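Local coordinates for protein imine reductase (Bacillus cereus, PDB 4D3D) that catalyses the NADPH-dependent, S-selective reduction of imines such as 2-methylpyrroline, at residues T196-Y201 with A224-L229; L202-I207 with E216-Y221; H264-Q267 with D272-L275; S258-V263 with V282-M287. One frame throughout, in Å; residues are numbered along the deposited sequence. Where two conformers were deposited one is given.

Contact 1 (T196-Y201 with A224-L229); sequences TAMLSY and AMMSSL. With P4C (O-acetaldehydyl-hexaethylene glycol), chain E.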
loop_
_atom_site.group_PDB
_atom_site.type_symbol
_atom_site.label_atom_id
_atom_site.label_comp_id
_atom_site.label_asym_id
_atom_site.label_seq_id
_atom_site.Cartn_x
_atom_site.Cartn_y
_atom_site.Cartn_z
ATOM N N THR B 196 -5.507 3.119 0.240
ATOM C CA THR B 196 -4.409 3.889 0.761
ATOM C C THR B 196 -3.184 3.658 -0.126
ATOM O O THR B 196 -2.491 4.610 -0.494
ATOM C CB THR B 196 -4.124 3.539 2.216
ATOM O OG1 THR B 196 -5.325 3.614 3.038
ATOM C CG2 THR B 196 -3.160 4.539 2.835
ATOM N N ALA B 197 -2.898 2.416 -0.426
ATOM C CA ALA B 197 -1.745 2.092 -1.299
ATOM C C ALA B 197 -1.940 2.635 -2.723
ATOM O O ALA B 197 -1.001 3.222 -3.312
ATOM C CB ALA B 197 -1.523 0.642 -1.319
ATOM N N MET B 198 -3.160 2.515 -3.290
ATOM C CA MET B 198 -3.345 3.085 -4.632
ATOM C C MET B 198 -3.273 4.605 -4.665
ATOM O O MET B 198 -2.693 5.220 -5.616
ATOM C CB MET B 198 -4.650 2.589 -5.236
ATOM C CG MET B 198 -4.574 1.162 -5.676
ATOM S SD MET B 198 -3.295 0.660 -6.848
ATOM C CE MET B 198 -3.749 1.663 -8.265
ATOM N N LEU B 199 -3.743 5.301 -3.624
ATOM C CA LEU B 199 -3.532 6.711 -3.578
ATOM C C LEU B 199 -2.025 7.052 -3.474
ATOM O O LEU B 199 -1.578 8.090 -3.966
ATOM C CB LEU B 199 -4.233 7.459 -2.414
ATOM C CG LEU B 199 -5.733 7.685 -2.620
ATOM C CD1 LEU B 199 -6.295 8.779 -1.757
ATOM C CD2 LEU B 199 -6.205 7.715 -3.999
ATOM N N SER B 200 -1.270 6.242 -2.741
ATOM C CA SER B 200 0.149 6.547 -2.646
ATOM C C SER B 200 0.854 6.411 -3.988
ATOM O O SER B 200 1.769 7.177 -4.269
ATOM C CB SER B 200 0.842 5.612 -1.617
ATOM O OG SER B 200 1.148 4.323 -2.047
ATOM N N TYR B 201 0.398 5.486 -4.809
ATOM C CA TYR B 201 0.838 5.323 -6.216
ATOM C C TYR B 201 0.530 6.582 -7.011
ATOM O O TYR B 201 1.413 7.160 -7.686
ATOM C CB TYR B 201 0.255 4.110 -6.873
ATOM C CG TYR B 201 0.393 4.137 -8.349
ATOM C CD1 TYR B 201 1.637 3.972 -8.960
ATOM C CD2 TYR B 201 -0.701 4.532 -9.161
ATOM C CE1 TYR B 201 1.781 4.120 -10.352
ATOM C CE2 TYR B 201 -0.594 4.660 -10.529
ATOM C CZ TYR B 201 0.625 4.469 -11.139
ATOM O OH TYR B 201 0.780 4.602 -12.535
ATOM N N ALA B 224 7.309 -3.210 -9.242
ATOM C CA ALA B 224 8.287 -3.964 -8.495
ATOM C C ALA B 224 8.161 -3.652 -6.977
ATOM O O ALA B 224 8.244 -4.580 -6.157
ATOM C CB ALA B 224 9.715 -3.670 -8.971
ATOM N N MET B 225 7.931 -2.412 -6.642
ATOM C CA MET B 225 7.812 -2.075 -5.213
ATOM C C MET B 225 6.578 -2.750 -4.640
ATOM O O MET B 225 6.629 -3.409 -3.568
ATOM C CB MET B 225 7.755 -0.582 -5.005
ATOM C CG MET B 225 7.445 -0.156 -3.547
ATOM S SD MET B 225 8.648 -0.773 -2.344
ATOM C CE MET B 225 10.041 0.201 -2.692
ATOM N N MET B 226 5.456 -2.643 -5.339
ATOM C CA MET B 226 4.232 -3.280 -4.856
ATOM C C MET B 226 4.329 -4.773 -4.676
ATOM O O MET B 226 3.898 -5.333 -3.670
ATOM C CB MET B 226 3.072 -2.982 -5.801
ATOM C CG MET B 226 2.735 -1.538 -5.759
ATOM S SD MET B 226 1.631 -1.050 -7.074
ATOM C CE MET B 226 1.031 0.403 -6.333
ATOM N N SER B 227 4.974 -5.450 -5.661
ATOM C CA SER B 227 5.162 -6.848 -5.611
ATOM C C SER B 227 6.099 -7.282 -4.515
ATOM O O SER B 227 6.056 -8.466 -4.058
ATOM C CB SER B 227 5.672 -7.360 -6.997
ATOM O OG SER B 227 4.610 -7.241 -7.910
ATOM N N SER B 228 6.936 -6.369 -4.047
ATOM C CA SER B 228 7.854 -6.706 -2.944
ATOM C C SER B 228 7.182 -6.659 -1.556
ATOM O O SER B 228 7.718 -7.202 -0.573
ATOM C CB SER B 228 9.066 -5.787 -2.916
ATOM O OG SER B 228 8.750 -4.509 -2.317
ATOM N N LEU B 229 6.020 -6.026 -1.468
ATOM C CA LEU B 229 5.447 -5.774 -0.106
ATOM C C LEU B 229 5.032 -7.035 0.644
ATOM O O LEU B 229 5.262 -7.125 1.827
ATOM C CB LEU B 229 4.340 -4.756 -0.154
ATOM C CG LEU B 229 4.722 -3.348 -0.693
ATOM C CD1 LEU B 229 3.565 -2.417 -0.693
ATOM C CD2 LEU B 229 5.929 -2.732 -0.010
HETATM O O1 P4C E . 12.395 -8.180 1.941
HETATM C C2 P4C E . 12.225 -8.877 3.222
HETATM C C3 P4C E . 13.140 -8.422 4.373
HETATM O O4 P4C E . 12.388 -7.813 5.405
HETATM C C5 P4C E . 13.053 -7.075 6.460
HETATM C C6 P4C E . 13.694 -5.797 5.920
HETATM O O7 P4C E . 13.428 -4.600 6.687
HETATM C C8 P4C E . 13.885 -3.354 6.047
HETATM C C9 P4C E . 12.839 -2.201 6.228
HETATM O O10 P4C E . 13.026 -0.905 5.487
HETATM C C11 P4C E . 13.700 -0.617 4.216
HETATM C C12 P4C E . 12.802 -0.196 2.997
HETATM O O13 P4C E . 13.208 -0.832 1.685
HETATM C C14 P4C E . 12.435 -0.692 0.425
HETATM C C15 P4C E . 12.727 -1.801 -0.653
HETATM O O16 P4C E . 11.505 -2.318 -1.383
HETATM C C17 P4C E . 11.467 -3.312 -2.515
HETATM C C18 P4C E . 12.380 -2.944 -3.777
HETATM O O19 P4C E . 11.650 -2.662 -5.045
HETATM C C20 P4C E . 12.696 -2.129 -5.967
HETATM C C21 P4C E . 12.214 -2.284 -7.404
HETATM O O22 P4C E . 13.033 -1.557 -8.365
#
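Met226 reaches out from helix 215-242 toward Tyr201 and Met198 on helix 182-210, and it carries nearly all of this contact. Its CB leaves the backbone toward the other helix. CG lies anti to the carbonyl carbon (chi1 -67°), and from there the thioether runs on extended, so CB, CG and SD serve as a spacer and the methyl does the touching. At the tip, CE sits 3.8 Å from Tyr201 CB. The same methyl comes within 4.4 Å of Met198 SD, a looser approach by a side chain whose CB is turned away but whose bent chain brings the sulfur round. Met226 was modelled in two conformers, so this description holds for one of them and the exact fit of the methyl is less certain than the rest. Nearby, Ala197 O accepts twice within its own helix, from Tyr201 N and from Ser200 OG, the latter at 2.7 Å; the hydroxyl's bond keeps its polar end on its own backbone. Thr196 and Ser200 pack on Ser200 and Thr196 of the second subunit, which places this part of helix 182-210 at the dimer interface. Helix 215-242 meanwhile offers another side to a bound polyether: Met225 CE lies 3.2 Å from P4C O16, and Ser228, whose OG bonds to Met225 O, and Ala224 also line that pocket. The chemistry implies a buried, apolar joint made by one flexible methionine, with dispersion rather than polar bonds holding the helices together here.

Contact 2 (L202-I207 with E216-Y221); sequences LHALAI and EQFLPY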
loop_
_atom_site.group_PDB
_atom_site.type_symbol
_atom_site.label_atom_id
_atom_site.label_comp_id
_atom_site.label_asym_id
_atom_site.label_seq_id
_atom_site.Cartn_x
_atom_site.Cartn_y
_atom_site.Cartn_z
ATOM N N LEU B 202 -0.694 7.104 -6.902
ATOM C CA LEU B 202 -1.036 8.393 -7.609
ATOM C C LEU B 202 -0.236 9.572 -7.152
ATOM O O LEU B 202 0.169 10.471 -7.941
ATOM C CB LEU B 202 -2.526 8.692 -7.488
ATOM C CG LEU B 202 -3.434 7.643 -8.169
ATOM C CD1 LEU B 202 -4.886 7.936 -7.843
ATOM C CD2 LEU B 202 -3.327 7.527 -9.654
ATOM N N HIS B 203 -0.005 9.632 -5.860
ATOM C CA HIS B 203 0.769 10.639 -5.232
ATOM C C HIS B 203 2.266 10.607 -5.753
ATOM O O HIS B 203 2.796 11.677 -6.174
ATOM C CB HIS B 203 0.730 10.478 -3.735
ATOM C CG HIS B 203 1.377 11.602 -3.016
ATOM N ND1 HIS B 203 2.725 11.585 -2.652
ATOM C CD2 HIS B 203 0.919 12.822 -2.658
ATOM C CE1 HIS B 203 3.056 12.755 -2.117
ATOM N NE2 HIS B 203 1.960 13.502 -2.063
ATOM N N ALA B 204 2.837 9.429 -5.695
ATOM C CA ALA B 204 4.203 9.168 -6.230
ATOM C C ALA B 204 4.258 9.533 -7.738
ATOM O O ALA B 204 5.228 10.215 -8.202
ATOM C CB ALA B 204 4.604 7.739 -6.013
ATOM N N LEU B 205 3.259 9.119 -8.506
ATOM C CA LEU B 205 3.180 9.468 -9.932
ATOM C C LEU B 205 3.116 10.983 -10.133
ATOM O O LEU B 205 3.793 11.545 -11.053
ATOM C CB LEU B 205 2.036 8.747 -10.609
ATOM C CG LEU B 205 1.836 9.066 -12.082
ATOM C CD1 LEU B 205 3.083 8.665 -12.885
ATOM C CD2 LEU B 205 0.616 8.319 -12.536
ATOM N N ALA B 206 2.370 11.733 -9.302
ATOM C CA ALA B 206 2.345 13.160 -9.457
ATOM C C ALA B 206 3.731 13.829 -9.293
ATOM O O ALA B 206 4.094 14.833 -9.982
ATOM C CB ALA B 206 1.385 13.784 -8.467
ATOM N N ILE B 207 4.503 13.326 -8.293
ATOM C CA ILE B 207 5.906 13.758 -8.085
ATOM C C ILE B 207 6.704 13.438 -9.348
ATOM O O ILE B 207 7.475 14.329 -9.787
ATOM C CB ILE B 207 6.516 13.106 -6.845
ATOM C CG1 ILE B 207 5.789 13.535 -5.581
ATOM C CG2 ILE B 207 8.026 13.493 -6.706
ATOM C CD1 ILE B 207 6.206 12.777 -4.336
ATOM N N GLU B 216 4.352 5.520 -17.883
ATOM C CA GLU B 216 5.001 4.380 -18.571
ATOM C C GLU B 216 6.430 4.121 -18.075
ATOM O O GLU B 216 6.808 2.946 -17.828
ATOM C CB GLU B 216 4.984 4.653 -20.110
ATOM C CG GLU B 216 5.565 3.478 -20.911
ATOM C CD GLU B 216 4.678 2.236 -20.879
ATOM O OE1 GLU B 216 3.463 2.345 -20.521
ATOM O OE2 GLU B 216 5.191 1.147 -21.216
ATOM N N GLN B 217 7.145 5.178 -17.822
ATOM C CA GLN B 217 8.513 5.139 -17.258
ATOM C C GLN B 217 8.507 4.594 -15.811
ATOM O O GLN B 217 9.327 3.743 -15.456
ATOM C CB GLN B 217 9.157 6.485 -17.280
ATOM C CG GLN B 217 9.600 6.944 -18.681
ATOM C CD GLN B 217 10.216 8.329 -18.646
ATOM O OE1 GLN B 217 9.541 9.310 -18.406
ATOM N NE2 GLN B 217 11.515 8.410 -18.904
ATOM N N PHE B 218 7.524 5.042 -15.029
ATOM C CA PHE B 218 7.404 4.595 -13.630
ATOM C C PHE B 218 6.891 3.196 -13.454
ATOM O O PHE B 218 7.241 2.535 -12.440
ATOM C CB PHE B 218 6.528 5.644 -12.863
ATOM C CG PHE B 218 6.445 5.437 -11.375
ATOM C CD1 PHE B 218 7.503 4.955 -10.610
ATOM C CD2 PHE B 218 5.283 5.882 -10.691
ATOM C CE1 PHE B 218 7.394 4.854 -9.239
ATOM C CE2 PHE B 218 5.176 5.787 -9.325
ATOM C CZ PHE B 218 6.224 5.258 -8.599
ATOM N N LEU B 219 6.050 2.701 -14.387
ATOM C CA LEU B 219 5.428 1.414 -14.322
ATOM C C LEU B 219 6.240 0.246 -13.738
ATOM O O LEU B 219 5.831 -0.390 -12.770
ATOM C CB LEU B 219 4.858 1.009 -15.719
ATOM C CG LEU B 219 4.248 -0.340 -15.893
ATOM C CD1 LEU B 219 3.060 -0.597 -14.970
ATOM C CD2 LEU B 219 3.846 -0.611 -17.375
ATOM N N PRO B 220 7.398 -0.108 -14.311
ATOM C CA PRO B 220 8.086 -1.290 -13.780
ATOM C C PRO B 220 8.608 -1.105 -12.349
ATOM O O PRO B 220 8.731 -2.096 -11.623
ATOM C CB PRO B 220 9.290 -1.483 -14.726
ATOM C CG PRO B 220 9.449 -0.204 -15.426
ATOM C CD PRO B 220 8.091 0.478 -15.493
ATOM N N TYR B 221 8.862 0.141 -11.966
ATOM C CA TYR B 221 9.422 0.463 -10.638
ATOM C C TYR B 221 8.266 0.483 -9.613
ATOM O O TYR B 221 8.382 -0.074 -8.503
ATOM C CB TYR B 221 10.092 1.829 -10.673
ATOM C CG TYR B 221 11.294 1.819 -11.586
ATOM C CD1 TYR B 221 12.428 1.163 -11.261
ATOM C CD2 TYR B 221 11.241 2.450 -12.804
ATOM C CE1 TYR B 221 13.504 1.086 -12.177
ATOM C CE2 TYR B 221 12.330 2.404 -13.727
ATOM C CZ TYR B 221 13.474 1.766 -13.338
ATOM O OH TYR B 221 14.557 1.719 -14.232
#
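Leu205 and Phe218 bring the two helices together, their CA atoms 7.4 Å apart at the closest pairing of the backbones. Helices 182-210 and 215-242 follow one another in the chain and form a helix-loop-helix unit of the all-helical C-terminal domain, with this contact near the short link between them. Phe218 does most of the work. Its CG stands anti to the backbone N (chi1 -173°), which carries the ring off its own helix and onto the backbone of the other. The CE2 and CZ atoms of the ring meet the methyl of Ala204: CE2 is 3.9 Å from Ala204 CB. The small alanine lets the ring settle close to the helix, and CE2 is equally near Leu205 N. Both approaches are oblique to the ring. Leu205 covers the part of the ring nearer its root, passing at a slant with one of its two delta methyls forward. Just beyond Phe218 the helix is kinked: Pro220 has no N-H to give to the turn before, and Tyr221 N makes a weak bond to Phe218 O instead. Tyr221 touches a bound P4C, and its OH is hydrogen-bonded to Asp174 of the second subunit. That subunit closes in on the contact as well, with Ile189 of the second subunit packing on Phe218 and Asp192 of the second subunit taking a bond from His203 ND1. Between the leucine side chain and the ring the closest pair is Leu205 CD1 and Phe218 CD2, 4.2 Å apart.

Contact 3 (H264-Q267 with D272-L275); sequences HTTQ and DIAL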
loop_
_atom_site.group_PDB
_atom_site.type_symbol
_atom_site.label_atom_id
_atom_site.label_comp_id
_atom_site.label_asym_id
_atom_site.label_seq_id
_atom_site.Cartn_x
_atom_site.Cartn_y
_atom_site.Cartn_z
ATOM N N HIS B 264 9.782 16.259 2.026
ATOM C CA HIS B 264 10.508 17.290 1.352
ATOM C C HIS B 264 10.458 17.219 -0.155
ATOM O O HIS B 264 10.347 18.244 -0.788
ATOM C CB HIS B 264 11.993 17.278 1.860
ATOM C CG HIS B 264 12.140 17.578 3.310
ATOM N ND1 HIS B 264 13.259 17.205 4.046
ATOM C CD2 HIS B 264 11.323 18.213 4.170
ATOM C CE1 HIS B 264 13.105 17.584 5.298
ATOM N NE2 HIS B 264 11.958 18.237 5.394
ATOM N N THR B 265 10.575 16.002 -0.717
ATOM C CA THR B 265 10.555 15.733 -2.127
ATOM C C THR B 265 9.204 16.224 -2.680
ATOM O O THR B 265 9.111 16.845 -3.756
ATOM C CB THR B 265 10.803 14.258 -2.430
ATOM O OG1 THR B 265 12.129 13.912 -1.989
ATOM C CG2 THR B 265 10.665 13.945 -3.898
ATOM N N THR B 266 8.158 15.897 -1.910
ATOM C CA THR B 266 6.780 16.302 -2.277
ATOM C C THR B 266 6.655 17.818 -2.325
ATOM O O THR B 266 6.147 18.314 -3.349
ATOM C CB THR B 266 5.784 15.702 -1.258
ATOM O OG1 THR B 266 5.918 14.250 -1.206
ATOM C CG2 THR B 266 4.307 16.007 -1.689
ATOM N N GLN B 267 7.099 18.528 -1.287
ATOM C CA GLN B 267 6.984 19.983 -1.190
ATOM C C GLN B 267 7.760 20.655 -2.286
ATOM O O GLN B 267 7.241 21.583 -2.924
ATOM C CB GLN B 267 7.532 20.502 0.090
ATOM C CG GLN B 267 6.767 20.202 1.300
ATOM C CD GLN B 267 7.554 20.491 2.580
ATOM O OE1 GLN B 267 8.751 20.213 2.692
ATOM N NE2 GLN B 267 6.860 21.003 3.574
ATOM N N ASP B 272 0.604 18.054 -3.436
ATOM C CA ASP B 272 -0.141 18.111 -2.159
ATOM C C ASP B 272 0.526 17.247 -1.107
ATOM O O ASP B 272 0.841 16.099 -1.335
ATOM C CB ASP B 272 -1.580 17.603 -2.365
ATOM C CG ASP B 272 -2.495 17.873 -1.142
ATOM O OD1 ASP B 272 -2.869 19.035 -0.913
ATOM O OD2 ASP B 272 -2.868 16.896 -0.500
ATOM N N ILE B 273 0.687 17.843 0.052
ATOM C CA ILE B 273 1.428 17.274 1.175
ATOM C C ILE B 273 0.585 16.381 2.121
ATOM O O ILE B 273 1.125 15.699 2.946
ATOM C CB ILE B 273 2.017 18.441 2.018
ATOM C CG1 ILE B 273 3.231 17.980 2.692
ATOM C CG2 ILE B 273 1.060 19.077 3.015
ATOM C CD1 ILE B 273 4.311 17.954 1.641
ATOM N N ALA B 274 -0.758 16.426 2.044
ATOM C CA ALA B 274 -1.557 15.829 3.112
ATOM C C ALA B 274 -1.271 14.377 3.374
ATOM O O ALA B 274 -1.181 13.996 4.572
ATOM C CB ALA B 274 -3.053 15.965 2.785
ATOM N N LEU B 275 -1.117 13.565 2.331
ATOM C CA LEU B 275 -0.953 12.121 2.518
ATOM C C LEU B 275 0.388 11.771 3.193
ATOM O O LEU B 275 0.461 11.150 4.264
ATOM C CB LEU B 275 -1.171 11.331 1.248
ATOM C CG LEU B 275 -1.140 9.815 1.282
ATOM C CD1 LEU B 275 -2.231 9.301 2.220
ATOM C CD2 LEU B 275 -1.288 9.153 -0.104
#
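The short turn between helix 252-268 and helix 274-288 folds back on itself here, so that Thr266 and Gln267, near the end of the first helix, meet Asp272 and Ile273 at the entry to the second. Ile273 supplies the apolar part. CG1 points away from the backbone N, at a chi1 of -152° well off the ideal 180°, and carries CD1 back over the preceding helix. There CD1 lies 3.9 Å from Thr266 CG2, the two side chains meeting at a slant. CD1 also approaches Gln267 CG at 3.3 Å, short for two carbons, so the exact placing of these two atoms is doubtful. Thr266 CG2 further touches Asp272 O, at 3.5 Å, while its OG1 turns back to bond Val262 O in its own helix. Asp272 O has a polar partner too, the NE2 of His203 on helix 182-210. The carboxylate of Asp272 has two duties. OD2 takes a weak capping bond from Ala274 N, 3.3 Å long with an N-H...O angle of 152°, and OD1 forms a salt bridge with Arg285 of the second subunit. That bridge probably favours the charged form of the aspartate and ties the turn to the dimer partner. An aspartate just before a helix, its carboxylate accepting, here weakly, from the amide two residues on, is the usual form of an N-terminal helix cap.

Contact 4 (S258-V263 with V282-M287); sequences SVEHVV and VFRRGM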
loop_
_atom_site.group_PDB
_atom_site.type_symbol
_atom_site.label_atom_id
_atom_site.label_comp_id
_atom_site.label_asym_id
_atom_site.label_seq_id
_atom_site.Cartn_x
_atom_site.Cartn_y
_atom_site.Cartn_z
ATOM N N SER B 258 13.641 8.869 6.692
ATOM C CA SER B 258 13.248 8.504 5.347
ATOM C C SER B 258 11.889 9.157 4.895
ATOM O O SER B 258 11.789 9.752 3.818
ATOM C CB SER B 258 13.161 7.013 5.267
ATOM O OG SER B 258 12.812 6.540 4.012
ATOM N N VAL B 259 10.940 9.135 5.810
ATOM C CA VAL B 259 9.660 9.774 5.544
ATOM C C VAL B 259 9.806 11.261 5.400
ATOM O O VAL B 259 9.195 11.897 4.541
ATOM C CB VAL B 259 8.611 9.391 6.629
ATOM C CG1 VAL B 259 7.311 10.146 6.389
ATOM C CG2 VAL B 259 8.333 7.907 6.609
ATOM N N GLU B 260 10.644 11.885 6.218
ATOM C CA GLU B 260 10.929 13.324 6.113
ATOM C C GLU B 260 11.448 13.698 4.732
ATOM O O GLU B 260 11.000 14.687 4.144
ATOM C CB GLU B 260 11.981 13.788 7.133
ATOM C CG GLU B 260 11.503 13.863 8.546
ATOM C CD GLU B 260 12.633 14.030 9.577
ATOM O OE1 GLU B 260 13.826 13.812 9.247
ATOM O OE2 GLU B 260 12.331 14.410 10.731
ATOM N N HIS B 261 12.350 12.872 4.163
ATOM C CA HIS B 261 12.801 13.095 2.786
ATOM C C HIS B 261 11.701 12.942 1.727
ATOM O O HIS B 261 11.666 13.660 0.743
ATOM C CB HIS B 261 13.957 12.194 2.439
ATOM C CG HIS B 261 15.186 12.622 3.148
ATOM N ND1 HIS B 261 16.236 11.774 3.403
ATOM C CD2 HIS B 261 15.505 13.824 3.706
ATOM C CE1 HIS B 261 17.170 12.437 4.061
ATOM N NE2 HIS B 261 16.785 13.699 4.195
ATOM N N VAL B 262 10.741 12.024 1.954
ATOM C CA VAL B 262 9.598 11.919 1.036
ATOM C C VAL B 262 8.741 13.237 1.113
ATOM O O VAL B 262 8.306 13.752 0.074
ATOM C CB VAL B 262 8.744 10.661 1.350
ATOM C CG1 VAL B 262 7.409 10.721 0.592
ATOM C CG2 VAL B 262 9.463 9.358 1.041
ATOM N N VAL B 263 8.471 13.711 2.323
ATOM C CA VAL B 263 7.760 14.950 2.518
ATOM C C VAL B 263 8.468 16.135 1.837
ATOM O O VAL B 263 7.857 16.892 1.091
ATOM C CB VAL B 263 7.524 15.220 3.996
ATOM C CG1 VAL B 263 6.980 16.625 4.209
ATOM C CG2 VAL B 263 6.553 14.172 4.561
ATOM N N VAL B 282 2.299 10.064 12.084
ATOM C CA VAL B 282 2.262 8.744 12.733
ATOM C C VAL B 282 3.664 8.396 13.277
ATOM O O VAL B 282 3.827 7.971 14.440
ATOM C CB VAL B 282 1.736 7.634 11.807
ATOM C CG1 VAL B 282 1.810 6.305 12.503
ATOM C CG2 VAL B 282 0.287 7.880 11.394
ATOM N N PHE B 283 4.669 8.485 12.396
ATOM C CA PHE B 283 6.080 8.239 12.807
ATOM C C PHE B 283 6.481 9.123 13.985
ATOM O O PHE B 283 7.102 8.621 14.933
ATOM C CB PHE B 283 7.039 8.446 11.653
ATOM C CG PHE B 283 7.185 7.210 10.744
ATOM C CD1 PHE B 283 6.219 6.894 9.810
ATOM C CD2 PHE B 283 8.293 6.403 10.858
ATOM C CE1 PHE B 283 6.340 5.722 9.091
ATOM C CE2 PHE B 283 8.442 5.245 10.066
ATOM C CZ PHE B 283 7.446 4.949 9.170
ATOM N N ARG B 284 6.150 10.398 13.923
ATOM C CA ARG B 284 6.491 11.314 15.022
ATOM C C ARG B 284 5.809 10.945 16.312
ATOM O O ARG B 284 6.438 10.989 17.377
ATOM C CB ARG B 284 6.251 12.743 14.650
ATOM C CG ARG B 284 7.225 13.278 13.621
ATOM C CD ARG B 284 7.266 14.797 13.458
ATOM N NE ARG B 284 7.704 15.447 14.747
ATOM C CZ ARG B 284 8.977 15.647 15.184
ATOM N NH1 ARG B 284 10.089 15.276 14.465
ATOM N NH2 ARG B 284 9.172 16.261 16.370
ATOM N N ARG B 285 4.568 10.517 16.255
ATOM C CA ARG B 285 3.914 10.051 17.451
ATOM C C ARG B 285 4.558 8.845 18.043
ATOM O O ARG B 285 4.676 8.716 19.241
ATOM C CB ARG B 285 2.386 9.813 17.154
ATOM C CG ARG B 285 1.641 11.096 16.930
ATOM C CD ARG B 285 0.417 10.920 16.004
ATOM N NE ARG B 285 -0.582 10.171 16.601
ATOM C CZ ARG B 285 -1.665 9.652 15.959
ATOM N NH1 ARG B 285 -1.875 9.664 14.571
ATOM N NH2 ARG B 285 -2.460 9.031 16.740
ATOM N N GLY B 286 5.031 7.913 17.238
ATOM C CA GLY B 286 5.760 6.778 17.763
ATOM C C GLY B 286 7.096 7.165 18.409
ATOM O O GLY B 286 7.485 6.561 19.398
ATOM N N MET B 287 7.810 8.088 17.800
ATOM C CA MET B 287 9.064 8.598 18.360
ATOM C C MET B 287 8.852 9.236 19.723
ATOM O O MET B 287 9.550 8.915 20.672
ATOM C CB MET B 287 9.699 9.576 17.378
ATOM C CG MET B 287 10.231 8.920 16.097
ATOM S SD MET B 287 11.573 7.745 16.322
ATOM C CE MET B 287 12.854 8.844 17.057
HETATM O O HOH W 1 10.017 15.068 11.673
#
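A single water joins Glu260 and Arg284: it donates to Glu260 OE2 at 2.6 Å and accepts from Arg284 NH1 at 2.8 Å. The two charged groups do not meet directly: Glu260 OE2 and Arg284 NH1 are 4.4 Å apart, beyond a salt bridge. The carboxylate oxygen approaches the edge of the guanidinium, near its plane, and the water completes the link on the rim of the contact. Deeper in, Val259 and Phe283 pack directly. Val259 CG2 is the branch that touches, set over one face of the phenyl ring, 4.0 Å from its centroid and 15° off the normal, a CH-pi contact with the methyl displaced toward the rim of the ring. With chi1 at -84° the ring of Phe283 is carried toward helix 252-268, and chi2, 78°, sets the turn of its face. CD1, CE1 and CZ are all nearly equally close to the methyl, so it sits over the face, shifted toward that side of the ring. Trp195 of the second subunit also meets Phe283, edge to face, and packs on Val259. Thus helices 252-268 and 274-288 come together at this level, with Leu252 and Leu256 of the first helix also touching Phe283 and helix 182-210 of the second subunit closing over the pair.

In the fold
All four contacts lie in the helical C-terminal domain and all touch the second subunit. Contacts 1 and 2 share helices 182-210 and 215-242, their centres 10 Å apart, and meet where Tyr201 CE1 lies 3.9 Å from Phe218 CE2. Contacts 3 and 4 likewise share one helix pair, and Ile273 CD1 reaches Val263 O at 3.7 Å. The two pairs join through helix 182-210, where His203 NE2 lies 2.9 Å from Asp272 O, a probable hydrogen bond, and Leu275 packs on Ser200. Contact 1 holds three of the P4C pocket residues, while the side chain of Phe283 in contact 4 is about 9 Å from a bound P4C. As in related imine reductases, the active site probably forms between the two subunits.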